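Local coordinates for protein serine protease inhibitor (Schistosoma haematobium, PDB 3STO) that probably inhibits serine-type endopeptidases, as many serpins do, at residues E281-L286 and F384-Q389; M231-F236 and E242-P247; F192-F197 and T251-V256. All coordinates share one frame; numbering follows the deposited sequence.

From the N terminus, the chain first reaches 192-197, which stays open until 251-256 closes contact 3 some 54 residues later. Within that span lies the whole of contact 2, a hairpin that turns after 231-236 and returns at once as 242-247. Contact 1 follows in series: 281-286 waits through almost a hundred residues for 384-389. Sheet B is common to all three. Contact 2 forms its first hairpin, strand 253-260 then follows beside 241-247, and strand 381-387 lines up beside 253-260. Contact 1 lays a short helix on this sheet, whereas contact 3 joins its other side to strand 186-197 of sheet A.

Contact 1 of 3, residues E281-L286 and F384-Q389; sequences EYVKNL and FIYDQQ
Apolar packing carries this contact: the branched side chain of Val283 lies on the phenol ring of Tyr386, the two arriving from opposite directions. CG2 of Val283 stands 4.1 Å from the centroid of the Tyr386 ring and only 6° off the ring normal, which meets the geometry of a CH-pi contact over the face. The other methyl works nearer the rim, with Val283 CG1 at 3.5 Å from Tyr386 CE2. Both branches can bear on the ring because CG1 of Val283 is anti to the backbone N (chi1 176°), leaving CG2 beside that nitrogen. The backbones remain well apart, 9.0 Å between the CA atoms of Val283 and Tyr386, and the two side chains bridge the gap. A minor touch comes from Gln388, whose OE1 lies at the edge of the Tyr386 ring, in its plane, and within 4.4 Å of Val283 CG1.

No hydrogen bond crosses the contact, and the one side-chain hydrogen bond within the two segments is local to the second. At the end of the strand, Asp387 OD1 accepts from Gln389 N at 2.9 Å, an Asx turn. The same oxygen takes the backbone N of Leu390 and a salt bridge from Arg252, so several partners fix the carboxylate.

In the serpin fold this is the short helix 279-283 packing on sheet B. Leu279 and Ser280 of that helix also touch Tyr386, while strands 253-260 and 392-399 flank strand 381-387 in the sheet.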
loop_
_atom_site.group_PDB
_atom_site.type_symbol
_atom_site.label_atom_id
_atom_site.label_comp_id
_atom_site.label_asym_id
_atom_site.label_seq_id
_atom_site.Cartn_x
_atom_site.Cartn_y
_atom_site.Cartn_z
ATOM N N GLU A 281 1.787 -18.572 -0.983
ATOM C CA GLU A 281 1.993 -19.970 -0.598
ATOM C C GLU A 281 1.103 -20.390 0.552
ATOM O O GLU A 281 0.741 -21.560 0.635
ATOM C CB GLU A 281 3.459 -20.238 -0.212
ATOM C CG GLU A 281 4.438 -20.078 -1.383
ATOM C CD GLU A 281 5.875 -20.417 -1.021
ATOM O OE1 GLU A 281 6.075 -21.064 0.033
ATOM O OE2 GLU A 281 6.806 -20.041 -1.788
ATOM N N TYR A 282 0.777 -19.438 1.446
ATOM C CA TYR A 282 -0.141 -19.690 2.554
ATOM C C TYR A 282 -1.560 -19.614 2.068
ATOM O O TYR A 282 -2.372 -20.463 2.398
ATOM C CB TYR A 282 0.098 -18.732 3.734
ATOM C CG TYR A 282 1.381 -19.072 4.410
ATOM C CD1 TYR A 282 2.593 -18.699 3.850
ATOM C CD2 TYR A 282 1.399 -19.849 5.533
ATOM C CE1 TYR A 282 3.813 -19.048 4.439
ATOM C CE2 TYR A 282 2.599 -20.216 6.135
ATOM C CZ TYR A 282 3.811 -19.813 5.584
ATOM O OH TYR A 282 5.013 -20.168 6.178
ATOM N N VAL A 283 -1.866 -18.595 1.278
ATOM C CA VAL A 283 -3.224 -18.441 0.784
ATOM C C VAL A 283 -3.666 -19.644 -0.065
ATOM O O VAL A 283 -4.827 -20.078 0.026
ATOM C CB VAL A 283 -3.406 -17.073 0.074
ATOM C CG1 VAL A 283 -4.806 -16.923 -0.532
ATOM C CG2 VAL A 283 -3.161 -15.942 1.065
ATOM N N LYS A 284 -2.736 -20.211 -0.848
ATOM C CA LYS A 284 -3.036 -21.392 -1.658
ATOM C C LYS A 284 -3.433 -22.599 -0.808
ATOM O O LYS A 284 -4.163 -23.451 -1.280
ATOM C CB LYS A 284 -1.865 -21.775 -2.571
ATOM N N ASN A 285 -2.965 -22.679 0.434
ATOM C CA ASN A 285 -3.264 -23.841 1.273
ATOM C C ASN A 285 -4.452 -23.738 2.239
ATOM O O ASN A 285 -4.694 -24.637 3.045
ATOM C CB ASN A 285 -1.999 -24.334 1.998
ATOM C CG ASN A 285 -0.961 -24.907 1.025
ATOM O OD1 ASN A 285 -1.305 -25.412 -0.053
ATOM N ND2 ASN A 285 0.309 -24.818 1.397
ATOM N N LEU A 286 -5.215 -22.662 2.149
ATOM C CA LEU A 286 -6.391 -22.550 2.999
ATOM C C LEU A 286 -7.548 -23.443 2.474
ATOM O O LEU A 286 -7.679 -23.635 1.281
ATOM C CB LEU A 286 -6.819 -21.076 3.065
ATOM C CG LEU A 286 -5.726 -20.079 3.437
ATOM C CD1 LEU A 286 -6.238 -18.657 3.416
ATOM C CD2 LEU A 286 -5.139 -20.442 4.799
ATOM N N PHE A 384 -3.983 -8.254 5.281
ATOM C CA PHE A 384 -3.629 -7.865 3.929
ATOM C C PHE A 384 -4.870 -7.689 3.092
ATOM O O PHE A 384 -5.872 -8.359 3.322
ATOM C CB PHE A 384 -2.829 -8.970 3.287
ATOM C CG PHE A 384 -1.567 -9.340 4.027
ATOM C CD1 PHE A 384 -0.357 -8.665 3.756
ATOM C CD2 PHE A 384 -1.565 -10.391 4.916
ATOM C CE1 PHE A 384 0.818 -9.016 4.370
ATOM C CE2 PHE A 384 -0.386 -10.765 5.571
ATOM C CZ PHE A 384 0.813 -10.081 5.288
ATOM N N ILE A 385 -4.830 -6.767 2.134
ATOM C CA ILE A 385 -5.727 -6.906 1.004
ATOM C C ILE A 385 -4.923 -7.692 -0.016
ATOM O O ILE A 385 -3.872 -7.249 -0.444
ATOM C CB ILE A 385 -6.146 -5.589 0.455
ATOM C CG1 ILE A 385 -6.939 -4.831 1.512
ATOM C CG2 ILE A 385 -6.907 -5.790 -0.874
ATOM C CD1 ILE A 385 -7.198 -3.384 1.150
ATOM N N TYR A 386 -5.362 -8.901 -0.332
ATOM C CA TYR A 386 -4.572 -9.798 -1.159
ATOM C C TYR A 386 -5.178 -9.823 -2.560
ATOM O O TYR A 386 -6.400 -9.893 -2.706
ATOM C CB TYR A 386 -4.576 -11.206 -0.535
ATOM C CG TYR A 386 -3.879 -12.289 -1.331
ATOM C CD1 TYR A 386 -2.497 -12.317 -1.448
ATOM C CD2 TYR A 386 -4.607 -13.293 -1.965
ATOM C CE1 TYR A 386 -1.852 -13.307 -2.165
ATOM C CE2 TYR A 386 -3.972 -14.292 -2.694
ATOM C CZ TYR A 386 -2.582 -14.289 -2.797
ATOM O OH TYR A 386 -1.925 -15.279 -3.509
ATOM N N ASP A 387 -4.313 -9.757 -3.577
ATOM C CA ASP A 387 -4.732 -9.777 -4.986
ATOM C C ASP A 387 -4.569 -11.173 -5.594
ATOM O O ASP A 387 -3.455 -11.684 -5.693
ATOM C CB ASP A 387 -3.941 -8.748 -5.773
ATOM C CG ASP A 387 -4.435 -8.595 -7.208
ATOM O OD1 ASP A 387 -4.862 -9.592 -7.847
ATOM O OD2 ASP A 387 -4.371 -7.458 -7.702
ATOM N N GLN A 388 -5.680 -11.793 -6.004
ATOM C CA GLN A 388 -5.657 -13.223 -6.340
ATOM C C GLN A 388 -5.139 -13.463 -7.728
ATOM O O GLN A 388 -4.761 -14.574 -8.085
ATOM C CB GLN A 388 -7.028 -13.888 -6.155
ATOM C CG GLN A 388 -7.576 -13.697 -4.768
ATOM C CD GLN A 388 -8.058 -14.982 -4.145
ATOM O OE1 GLN A 388 -7.305 -15.968 -4.006
ATOM N NE2 GLN A 388 -9.320 -14.991 -3.770
ATOM N N GLN A 389 -5.096 -12.401 -8.509
ATOM C CA GLN A 389 -4.533 -12.501 -9.836
ATOM C C GLN A 389 -3.016 -12.258 -9.802
ATOM O O GLN A 389 -2.227 -13.089 -10.262
ATOM C CB GLN A 389 -5.262 -11.534 -10.755
ATOM C CG GLN A 389 -4.848 -11.634 -12.187
ATOM C CD GLN A 389 -5.624 -10.684 -13.005
ATOM O OE1 GLN A 389 -6.872 -10.664 -12.925
ATOM N NE2 GLN A 389 -4.914 -9.825 -13.760
#

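Contact 2 of 3, residues M231-F236 and E242-P247; sequences MKYGKF and EIVSKP
The first two strands of serpin sheet B, conventionally s1B and s2B, form a beta hairpin here, and Tyr233 faces Val244 and Glu242 across it. The axes of the two segments approach to 4.6 Å and their directions differ by 170°, close to antiparallel. Gly234 and Ile243 make a hydrogen-bonded pair: Gly234 N donates to Ile243 O at 2.9 Å, and Ile243 N returns a bond to Gly234 O at 2.7 Å. Farther from the turn, Ser245 N reaches Lys232 O at 3.0 Å.

Tyr233 with Val244 and Lys235 with Glu242 are non-hydrogen-bonded pairs, whose side chains share one face. There the phenol of Tyr233 meets its neighbours at its edge. Val244 CG1 lies near the ring plane, 3.7 Å from Tyr233 CD2, and the hydroxyl OH of Tyr233 donates to Glu242 OE1 at 2.7 Å. Glu242 places CG between its backbone N and carbonyl carbon (chi1 53°) and continues extended, bringing OE1 to the edge of the phenol ring, near its plane, with the carboxylate turned well away from coplanar. Lys235 NZ remains 5.6 Å from Glu242 OE1, too far for a salt bridge, although its charge may still favour the ionised carboxylate.

This is also the face on which Phe375 of strand 373-376 rests, touching Tyr233, Glu242 and Val244. On its other edge, strand 218-236 pairs with strand 287-305, through backbone hydrogen bonds of Met231 with Thr289 and of Tyr233 with Lys287; in the serpin fold, strand 218-236 runs from sheet C into sheet B. On the face of Ile243, its CD1 touches Phe236 CE1 at 4.1 Å, and the buried hydroxyl of Ser245 is satisfied by Thr254 OG1 on the next strand.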
loop_
_atom_site.group_PDB
_atom_site.type_symbol
_atom_site.label_atom_id
_atom_site.label_comp_id
_atom_site.label_asym_id
_atom_site.label_seq_id
_atom_site.Cartn_x
_atom_site.Cartn_y
_atom_site.Cartn_z
HETATM N N MSE A 231 -15.669 -19.798 4.917
HETATM C CA MSE A 231 -14.535 -19.070 4.366
HETATM C C MSE A 231 -13.297 -19.931 4.347
HETATM O O MSE A 231 -13.271 -21.011 4.937
HETATM C CB MSE A 231 -14.310 -17.721 5.072
HETATM C CG MSE A 231 -14.123 -17.764 6.588
HETATM SE SE MSE A 231 -14.304 -15.962 7.505
HETATM C CE MSE A 231 -16.208 -16.076 8.101
ATOM N N LYS A 232 -12.286 -19.461 3.635
ATOM C CA LYS A 232 -11.013 -20.166 3.556
ATOM C C LYS A 232 -10.220 -19.961 4.840
ATOM O O LYS A 232 -10.146 -18.858 5.377
ATOM C CB LYS A 232 -10.227 -19.678 2.350
ATOM C CG LYS A 232 -10.721 -20.249 1.050
ATOM C CD LYS A 232 -10.098 -21.599 0.819
ATOM C CE LYS A 232 -10.423 -22.084 -0.560
ATOM N NZ LYS A 232 -9.987 -21.004 -1.467
ATOM N N TYR A 233 -9.650 -21.037 5.344
ATOM C CA TYR A 233 -9.060 -21.001 6.661
ATOM C C TYR A 233 -7.927 -22.000 6.727
ATOM O O TYR A 233 -7.938 -23.015 6.035
ATOM C CB TYR A 233 -10.124 -21.346 7.728
ATOM C CG TYR A 233 -9.519 -21.727 9.052
ATOM C CD1 TYR A 233 -9.200 -23.062 9.334
ATOM C CD2 TYR A 233 -9.203 -20.749 10.003
ATOM C CE1 TYR A 233 -8.614 -23.432 10.551
ATOM C CE2 TYR A 233 -8.606 -21.104 11.227
ATOM C CZ TYR A 233 -8.309 -22.437 11.496
ATOM O OH TYR A 233 -7.721 -22.776 12.704
ATOM N N GLY A 234 -6.943 -21.720 7.564
ATOM C CA GLY A 234 -5.865 -22.662 7.761
ATOM C C GLY A 234 -5.172 -22.366 9.071
ATOM O O GLY A 234 -5.056 -21.192 9.457
ATOM N N LYS A 235 -4.688 -23.424 9.732
ATOM C CA LYS A 235 -3.902 -23.309 10.956
ATOM C C LYS A 235 -2.466 -23.736 10.733
ATOM O O LYS A 235 -2.212 -24.824 10.234
ATOM C CB LYS A 235 -4.510 -24.171 12.044
ATOM C CG LYS A 235 -3.773 -24.128 13.358
ATOM C CD LYS A 235 -4.782 -24.256 14.537
ATOM C CE LYS A 235 -4.589 -25.549 15.326
ATOM N NZ LYS A 235 -5.766 -25.898 16.200
ATOM N N PHE A 236 -1.519 -22.880 11.109
ATOM C CA PHE A 236 -0.124 -23.154 10.839
ATOM C C PHE A 236 0.626 -23.208 12.158
ATOM O O PHE A 236 1.244 -22.242 12.592
ATOM C CB PHE A 236 0.429 -22.119 9.858
ATOM C CG PHE A 236 -0.341 -22.072 8.551
ATOM C CD1 PHE A 236 -1.497 -21.305 8.433
ATOM C CD2 PHE A 236 0.070 -22.828 7.459
ATOM C CE1 PHE A 236 -2.213 -21.280 7.265
ATOM C CE2 PHE A 236 -0.630 -22.788 6.265
ATOM C CZ PHE A 236 -1.783 -22.011 6.172
ATOM N N GLU A 242 -2.830 -18.699 12.495
ATOM C CA GLU A 242 -3.908 -19.236 11.683
ATOM C C GLU A 242 -4.390 -18.108 10.795
ATOM O O GLU A 242 -4.200 -16.945 11.129
ATOM C CB GLU A 242 -5.062 -19.834 12.547
ATOM C CG GLU A 242 -5.650 -18.903 13.641
ATOM C CD GLU A 242 -6.641 -19.613 14.639
ATOM O OE1 GLU A 242 -7.070 -20.772 14.400
ATOM O OE2 GLU A 242 -7.014 -19.005 15.675
ATOM N N ILE A 243 -5.038 -18.452 9.684
ATOM C CA ILE A 243 -5.395 -17.473 8.687
ATOM C C ILE A 243 -6.801 -17.711 8.157
ATOM O O ILE A 243 -7.185 -18.857 7.949
ATOM C CB ILE A 243 -4.364 -17.554 7.494
ATOM C CG1 ILE A 243 -2.951 -17.218 7.972
ATOM C CG2 ILE A 243 -4.774 -16.661 6.305
ATOM C CD1 ILE A 243 -1.916 -17.235 6.878
ATOM N N VAL A 244 -7.554 -16.633 7.933
ATOM C CA VAL A 244 -8.786 -16.685 7.176
ATOM C C VAL A 244 -8.674 -15.728 6.033
ATOM O O VAL A 244 -7.940 -14.751 6.108
ATOM C CB VAL A 244 -10.117 -16.316 7.977
ATOM C CG1 VAL A 244 -10.480 -17.409 8.955
ATOM C CG2 VAL A 244 -10.015 -14.952 8.656
ATOM N N SER A 245 -9.422 -16.018 4.972
ATOM C CA SER A 245 -9.514 -15.144 3.807
ATOM C C SER A 245 -10.970 -14.781 3.615
ATOM O O SER A 245 -11.811 -15.654 3.472
ATOM C CB SER A 245 -9.001 -15.864 2.587
ATOM O OG SER A 245 -8.702 -14.923 1.605
ATOM N N LYS A 246 -11.280 -13.499 3.659
ATOM C CA LYS A 246 -12.659 -13.078 3.556
ATOM C C LYS A 246 -12.784 -12.247 2.289
ATOM O O LYS A 246 -12.299 -11.126 2.219
ATOM C CB LYS A 246 -13.088 -12.262 4.766
ATOM C CG LYS A 246 -14.503 -11.738 4.658
ATOM C CD LYS A 246 -15.003 -11.096 5.958
ATOM C CE LYS A 246 -16.443 -10.564 5.808
ATOM N NZ LYS A 246 -17.362 -11.598 5.286
ATOM N N PRO A 247 -13.454 -12.802 1.281
ATOM C CA PRO A 247 -13.496 -12.165 -0.039
ATOM C C PRO A 247 -14.272 -10.848 -0.076
ATOM O O PRO A 247 -15.279 -10.633 0.600
ATOM C CB PRO A 247 -14.201 -13.217 -0.921
ATOM C CG PRO A 247 -14.371 -14.454 -0.058
ATOM C CD PRO A 247 -14.306 -13.998 1.366
#

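Contact 3 of 3, residues F192-F197 and T251-V256; sequences FYFRDF and TRFTFV
Phe194 and Phe253 form a T-shaped aromatic pair that joins two sheets of the serpin fold. Phe194 belongs to strand 186-197, the s3A strand of sheet A, while Phe253 begins strand 253-260, the s3B strand of sheet B. Each residue is buried, and theirs is the sole residue contact between the two segments, though Phe194 also touches Ile385 and Ile394 of the same sheet as Phe253.

The aromatic geometry is well defined. The ring planes stand at 86° and the centroids are 5.2 Å apart, with the edge of Phe194 directed into the face of Phe253. CE2 of Phe194 makes the approach, 3.6 Å from Phe253 CG and displaced toward the rim of that ring. Phe194 reaches across because its CG is anti to the backbone N (chi1 -176°), which sends the ring off strand 186-197 toward sheet B. On the opposite face of Phe253 lies the aliphatic CG of Arg252, over the ring centre, so this ring is held between an aromatic edge and a methylene. Val114 of strand 112-124 and Ile394 of strand 392-399 each touch both phenylalanines and enlarge the apolar cluster.

Polar interactions tie down the flanks. Asp196, although buried, is satisfied on both carboxylate oxygens: OD1 by the hydroxyl of Thr105 and OD2 by the backbone N of Asn250. Arg252 extends its guanidinium to Glu103 in a salt bridge and to the hydroxyl of Ser99.

The apolar contact reaches past the ring to the side-chain root of Phe253, where its CB sits 3.6 Å from CZ of Phe194.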
loop_
_atom_site.group_PDB
_atom_site.type_symbol
_atom_site.label_atom_id
_atom_site.label_comp_id
_atom_site.label_asym_id
_atom_site.label_seq_id
_atom_site.Cartn_x
_atom_site.Cartn_y
_atom_site.Cartn_z
ATOM N N PHE A 192 -3.046 5.500 -2.214
ATOM C CA PHE A 192 -3.583 4.246 -2.731
ATOM C C PHE A 192 -4.912 3.933 -2.078
ATOM O O PHE A 192 -4.980 3.542 -0.906
ATOM C CB PHE A 192 -2.606 3.107 -2.511
ATOM C CG PHE A 192 -2.797 1.950 -3.449
ATOM C CD1 PHE A 192 -3.639 0.886 -3.105
ATOM C CD2 PHE A 192 -2.106 1.909 -4.667
ATOM C CE1 PHE A 192 -3.790 -0.194 -3.978
ATOM C CE2 PHE A 192 -2.238 0.836 -5.540
ATOM C CZ PHE A 192 -3.075 -0.223 -5.204
ATOM N N TYR A 193 -5.965 4.121 -2.856
ATOM C CA TYR A 193 -7.317 3.999 -2.338
ATOM C C TYR A 193 -7.961 2.705 -2.840
ATOM O O TYR A 193 -8.150 2.502 -4.049
ATOM C CB TYR A 193 -8.138 5.230 -2.754
ATOM C CG TYR A 193 -9.477 5.417 -2.073
ATOM C CD1 TYR A 193 -9.561 5.717 -0.730
ATOM C CD2 TYR A 193 -10.662 5.336 -2.799
ATOM C CE1 TYR A 193 -10.800 5.920 -0.114
ATOM C CE2 TYR A 193 -11.900 5.531 -2.203
ATOM C CZ TYR A 193 -11.966 5.831 -0.863
ATOM O OH TYR A 193 -13.202 6.027 -0.270
ATOM N N PHE A 194 -8.287 1.842 -1.889
ATOM C CA PHE A 194 -9.032 0.636 -2.149
ATOM C C PHE A 194 -10.428 0.751 -1.540
ATOM O O PHE A 194 -10.581 1.199 -0.422
ATOM C CB PHE A 194 -8.293 -0.569 -1.560
ATOM C CG PHE A 194 -8.942 -1.875 -1.870
ATOM C CD1 PHE A 194 -10.045 -2.311 -1.133
ATOM C CD2 PHE A 194 -8.475 -2.662 -2.922
ATOM C CE1 PHE A 194 -10.662 -3.541 -1.419
ATOM C CE2 PHE A 194 -9.076 -3.881 -3.222
ATOM C CZ PHE A 194 -10.178 -4.325 -2.474
ATOM N N ARG A 195 -11.445 0.321 -2.274
ATOM C CA ARG A 195 -12.813 0.374 -1.781
ATOM C C ARG A 195 -13.707 -0.708 -2.405
ATOM O O ARG A 195 -13.819 -0.824 -3.632
ATOM C CB ARG A 195 -13.404 1.761 -2.004
ATOM C CG ARG A 195 -14.819 1.912 -1.473
ATOM C CD ARG A 195 -15.705 2.658 -2.480
ATOM N NE ARG A 195 -15.835 4.082 -2.192
ATOM C CZ ARG A 195 -16.130 5.000 -3.108
ATOM N NH1 ARG A 195 -16.303 4.630 -4.371
ATOM N NH2 ARG A 195 -16.238 6.285 -2.771
ATOM N N ASP A 196 -14.314 -1.518 -1.540
ATOM C CA ASP A 196 -15.311 -2.482 -1.959
ATOM C C ASP A 196 -16.152 -3.005 -0.781
ATOM O O ASP A 196 -15.716 -2.986 0.351
ATOM C CB ASP A 196 -14.651 -3.642 -2.703
ATOM C CG ASP A 196 -15.638 -4.400 -3.618
ATOM O OD1 ASP A 196 -16.805 -3.954 -3.736
ATOM O OD2 ASP A 196 -15.252 -5.443 -4.201
ATOM N N PHE A 197 -17.357 -3.475 -1.086
ATOM C CA PHE A 197 -18.211 -4.194 -0.146
ATOM C C PHE A 197 -17.668 -5.593 0.061
ATOM O O PHE A 197 -16.959 -6.123 -0.815
ATOM C CB PHE A 197 -19.630 -4.302 -0.718
ATOM C CG PHE A 197 -20.378 -3.004 -0.743
ATOM C CD1 PHE A 197 -20.399 -2.176 0.365
ATOM C CD2 PHE A 197 -21.024 -2.588 -1.884
ATOM C CE1 PHE A 197 -21.066 -0.963 0.341
ATOM C CE2 PHE A 197 -21.702 -1.381 -1.910
ATOM C CZ PHE A 197 -21.723 -0.572 -0.793
ATOM N N THR A 251 -14.330 -10.500 -6.306
ATOM C CA THR A 251 -13.646 -11.551 -5.573
ATOM C C THR A 251 -12.207 -11.817 -5.990
ATOM O O THR A 251 -11.570 -12.763 -5.504
ATOM C CB THR A 251 -14.453 -12.848 -5.548
ATOM O OG1 THR A 251 -14.473 -13.427 -6.859
ATOM C CG2 THR A 251 -15.878 -12.569 -5.032
ATOM N N ARG A 252 -11.688 -10.986 -6.887
ATOM C CA ARG A 252 -10.257 -10.990 -7.157
ATOM C C ARG A 252 -9.474 -10.533 -5.880
ATOM O O ARG A 252 -8.339 -10.927 -5.628
ATOM C CB ARG A 252 -9.969 -10.060 -8.348
ATOM C CG ARG A 252 -8.569 -9.484 -8.319
ATOM C CD ARG A 252 -8.218 -8.787 -9.604
ATOM N NE ARG A 252 -6.802 -8.428 -9.626
ATOM C CZ ARG A 252 -6.234 -7.722 -10.597
ATOM N NH1 ARG A 252 -6.965 -7.292 -11.617
ATOM N NH2 ARG A 252 -4.941 -7.444 -10.548
ATOM N N PHE A 253 -10.105 -9.683 -5.089
ATOM C CA PHE A 253 -9.516 -9.179 -3.873
ATOM C C PHE A 253 -10.134 -9.855 -2.645
ATOM O O PHE A 253 -11.346 -10.097 -2.590
ATOM C CB PHE A 253 -9.700 -7.658 -3.818
ATOM C CG PHE A 253 -9.109 -6.959 -5.006
ATOM C CD1 PHE A 253 -7.716 -6.898 -5.164
ATOM C CD2 PHE A 253 -9.930 -6.380 -5.981
ATOM C CE1 PHE A 253 -7.155 -6.270 -6.284
ATOM C CE2 PHE A 253 -9.382 -5.760 -7.067
ATOM C CZ PHE A 253 -7.987 -5.720 -7.232
ATOM N N THR A 254 -9.280 -10.165 -1.668
ATOM C CA THR A 254 -9.723 -10.766 -0.415
ATOM C C THR A 254 -8.988 -10.154 0.774
ATOM O O THR A 254 -7.870 -9.657 0.635
ATOM C CB THR A 254 -9.564 -12.294 -0.447
ATOM O OG1 THR A 254 -10.123 -12.837 0.733
ATOM C CG2 THR A 254 -8.107 -12.717 -0.543
ATOM N N PHE A 255 -9.648 -10.127 1.927
ATOM C CA PHE A 255 -9.039 -9.611 3.137
ATOM C C PHE A 255 -8.490 -10.770 3.927
ATOM O O PHE A 255 -9.252 -11.615 4.357
ATOM C CB PHE A 255 -10.074 -8.877 3.960
ATOM C CG PHE A 255 -9.518 -8.173 5.149
ATOM C CD1 PHE A 255 -8.637 -7.092 4.992
ATOM C CD2 PHE A 255 -9.951 -8.511 6.422
ATOM C CE1 PHE A 255 -8.141 -6.378 6.118
ATOM C CE2 PHE A 255 -9.464 -7.822 7.557
ATOM C CZ PHE A 255 -8.551 -6.747 7.386
ATOM N N VAL A 256 -7.168 -10.828 4.069
ATOM C CA VAL A 256 -6.490 -11.922 4.735
ATOM C C VAL A 256 -6.093 -11.483 6.143
ATOM O O VAL A 256 -5.422 -10.471 6.293
ATOM C CB VAL A 256 -5.274 -12.376 3.919
ATOM C CG1 VAL A 256 -4.446 -13.444 4.688
ATOM C CG2 VAL A 256 -5.743 -12.901 2.537
#